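Local atomic coordinates of Xyn30D (Paenibacillus barcinonensis, PDB entry 4QB6), a protein that probably hydrolyses glucuronoxylan as a family 30 endo-1,4-beta-xylanase and binds glucuronic acid-containing sugars through its attached calcium-binding CBM35 module, the part described here. Residues I106-T111 against N142-V147. Sequence-based numbering, arbitrary orientation.
Sequences IYVNGT and NTLRIV
Tyr-107 and Arg-145 face each other as the hydrogen-bonded pair of two antiparallel strands: Tyr-107 N reaches Arg-145 O at 2.8 Å, nearly straight at 175°, and Arg-145 N returns to Tyr-107 O at 2.9 Å. A third bond, Asn-109 N to Thr-143 O (2.9 Å), falls within the type I' turn, Val-108 to Thr-111, that joins strand 102-108 to strand 111-119 in a hairpin. A water links Gly-110 N of this turn to Thr-143 OG1.

The cation-pi contact involves the same pair. In one of two modelled conformers, a bend at chi3 brings Arg-145 NH2 above the centre of the Tyr-107 ring; CZ lies 4.3 Å from the centroid and 13° off the normal, the planes tilted 41° apart. An alanine in place of Tyr-107 would probably remove the ring under the guanidinium and leave its end more mobile.

These strands belong to the five-stranded sheet of the beta-sandwich carbohydrate-binding module. Apolar contacts complete the pairing. Val-147 CG2 approaches Tyr-107 CE1 obliquely at 3.7 Å. On the opposite sheet face, towards the core, Ile-106 CG1 approaches Ile-146 CG2 at 4.1 Å. Phe-93 of the other sheet touches both isoleucines.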
loop_
_atom_site.group_PDB
_atom_site.type_symbol
_atom_site.label_atom_id
_atom_site.label_comp_id
_atom_site.label_asym_id
_atom_site.label_seq_id
_atom_site.Cartn_x
_atom_site.Cartn_y
_atom_site.Cartn_z
ATOM N N ILE A 106 -4.850 -7.102 3.665
ATOM C CA ILE A 106 -4.727 -5.777 4.278
ATOM C C ILE A 106 -5.135 -5.863 5.733
ATOM O O ILE A 106 -6.233 -6.347 6.055
ATOM C CB ILE A 106 -5.544 -4.723 3.501
ATOM C CG1 ILE A 106 -5.130 -4.818 2.006
ATOM C CG2 ILE A 106 -5.382 -3.344 4.124
ATOM C CD1 ILE A 106 -5.393 -3.650 1.113
ATOM N N TYR A 107 -4.241 -5.425 6.610
ATOM C CA TYR A 107 -4.400 -5.423 8.059
ATOM C C TYR A 107 -4.439 -3.994 8.527
ATOM O O TYR A 107 -3.715 -3.152 8.017
ATOM C CB TYR A 107 -3.209 -6.119 8.732
ATOM C CG TYR A 107 -3.021 -7.595 8.440
ATOM C CD1 TYR A 107 -2.540 -8.036 7.204
ATOM C CD2 TYR A 107 -3.287 -8.548 9.411
ATOM C CE1 TYR A 107 -2.354 -9.389 6.942
ATOM C CE2 TYR A 107 -3.105 -9.895 9.145
ATOM C CZ TYR A 107 -2.646 -10.281 7.903
ATOM O OH TYR A 107 -2.434 -11.632 7.626
ATOM N N VAL A 108 -5.337 -3.722 9.466
ATOM C CA VAL A 108 -5.398 -2.439 10.133
ATOM C C VAL A 108 -5.281 -2.685 11.634
ATOM O O VAL A 108 -6.012 -3.511 12.210
ATOM C CB VAL A 108 -6.683 -1.662 9.806
ATOM C CG1 VAL A 108 -6.851 -0.448 10.721
ATOM C CG2 VAL A 108 -6.699 -1.269 8.332
ATOM N N ASN A 109 -4.300 -2.039 12.263
ATOM C CA ASN A 109 -4.053 -2.212 13.706
ATOM C C ASN A 109 -3.915 -3.676 14.091
ATOM O O ASN A 109 -4.411 -4.127 15.154
ATOM C CB ASN A 109 -5.130 -1.491 14.547
ATOM C CG ASN A 109 -5.153 0.002 14.293
ATOM O OD1 ASN A 109 -6.219 0.656 14.095
ATOM N ND2 ASN A 109 -4.005 0.555 14.250
ATOM N N GLY A 110 -3.243 -4.451 13.240
ATOM C CA GLY A 110 -2.932 -5.839 13.529
ATOM C C GLY A 110 -3.983 -6.852 13.184
ATOM O O GLY A 110 -3.746 -8.055 13.374
ATOM N N THR A 111 -5.136 -6.431 12.687
ATOM C CA THR A 111 -6.237 -7.342 12.374
ATOM C C THR A 111 -6.440 -7.351 10.866
ATOM O O THR A 111 -6.515 -6.277 10.250
ATOM C CB THR A 111 -7.546 -6.882 13.048
ATOM O OG1 THR A 111 -7.384 -6.895 14.476
ATOM C CG2 THR A 111 -8.714 -7.798 12.666
ATOM N N ASN A 142 -2.324 4.823 14.002
ATOM C CA ASN A 142 -2.737 3.497 13.577
ATOM C C ASN A 142 -1.615 2.841 12.763
ATOM O O ASN A 142 -0.713 3.500 12.279
ATOM C CB ASN A 142 -3.926 3.571 12.599
ATOM C CG ASN A 142 -5.179 4.201 13.184
ATOM O OD1 ASN A 142 -5.214 5.423 13.474
ATOM N ND2 ASN A 142 -6.207 3.426 13.290
ATOM N N THR A 143 -1.733 1.524 12.620
ATOM C CA THR A 143 -0.871 0.775 11.698
ATOM C C THR A 143 -1.704 0.213 10.550
ATOM O O THR A 143 -2.914 -0.064 10.689
ATOM C CB THR A 143 -0.115 -0.358 12.382
ATOM O OG1 THR A 143 -1.018 -1.352 12.787
ATOM C CG2 THR A 143 0.668 0.131 13.580
ATOM N N LEU A 144 -1.061 0.031 9.405
ATOM C CA LEU A 144 -1.698 -0.620 8.256
ATOM C C LEU A 144 -0.625 -1.413 7.558
ATOM O O LEU A 144 0.432 -0.862 7.214
ATOM C CB LEU A 144 -2.290 0.432 7.325
ATOM C CG LEU A 144 -3.142 -0.029 6.153
ATOM C CD1 LEU A 144 -4.181 1.015 5.764
ATOM C CD2 LEU A 144 -2.266 -0.357 4.956
ATOM N N ARG A 145 -0.893 -2.705 7.347
ATOM C CA ARG A 145 0.058 -3.575 6.688
ATOM C C ARG A 145 -0.613 -4.214 5.471
ATOM O O ARG A 145 -1.815 -4.529 5.461
ATOM C CB ARG A 145 0.599 -4.647 7.649
ATOM C CG ARG A 145 1.711 -5.476 7.027
ATOM C CD ARG A 145 2.435 -6.291 8.054
ATOM N NE ARG A 145 1.433 -7.137 8.638
ATOM C CZ ARG A 145 1.412 -8.462 8.652
ATOM N NH1 ARG A 145 2.389 -9.174 8.112
ATOM N NH2 ARG A 145 0.395 -9.064 9.246
ATOM N N ILE A 146 0.168 -4.348 4.416
ATOM C CA ILE A 146 -0.267 -5.046 3.198
ATOM C C ILE A 146 0.718 -6.166 2.889
ATOM O O ILE A 146 1.926 -5.967 3.006
ATOM C CB ILE A 146 -0.447 -4.054 2.059
ATOM C CG1 ILE A 146 0.860 -3.405 1.579
ATOM C CG2 ILE A 146 -1.442 -2.991 2.471
ATOM C CD1 ILE A 146 0.657 -2.399 0.471
ATOM N N VAL A 147 0.179 -7.324 2.527
ATOM C CA VAL A 147 0.954 -8.562 2.516
ATOM C C VAL A 147 0.626 -9.353 1.272
ATOM O O VAL A 147 -0.540 -9.556 0.942
ATOM C CB VAL A 147 0.650 -9.406 3.760
ATOM C CG1 VAL A 147 1.648 -10.549 3.873
ATOM C CG2 VAL A 147 0.703 -8.587 5.046
HETATM O O HOH W 1 -1.527 -3.527 10.819
#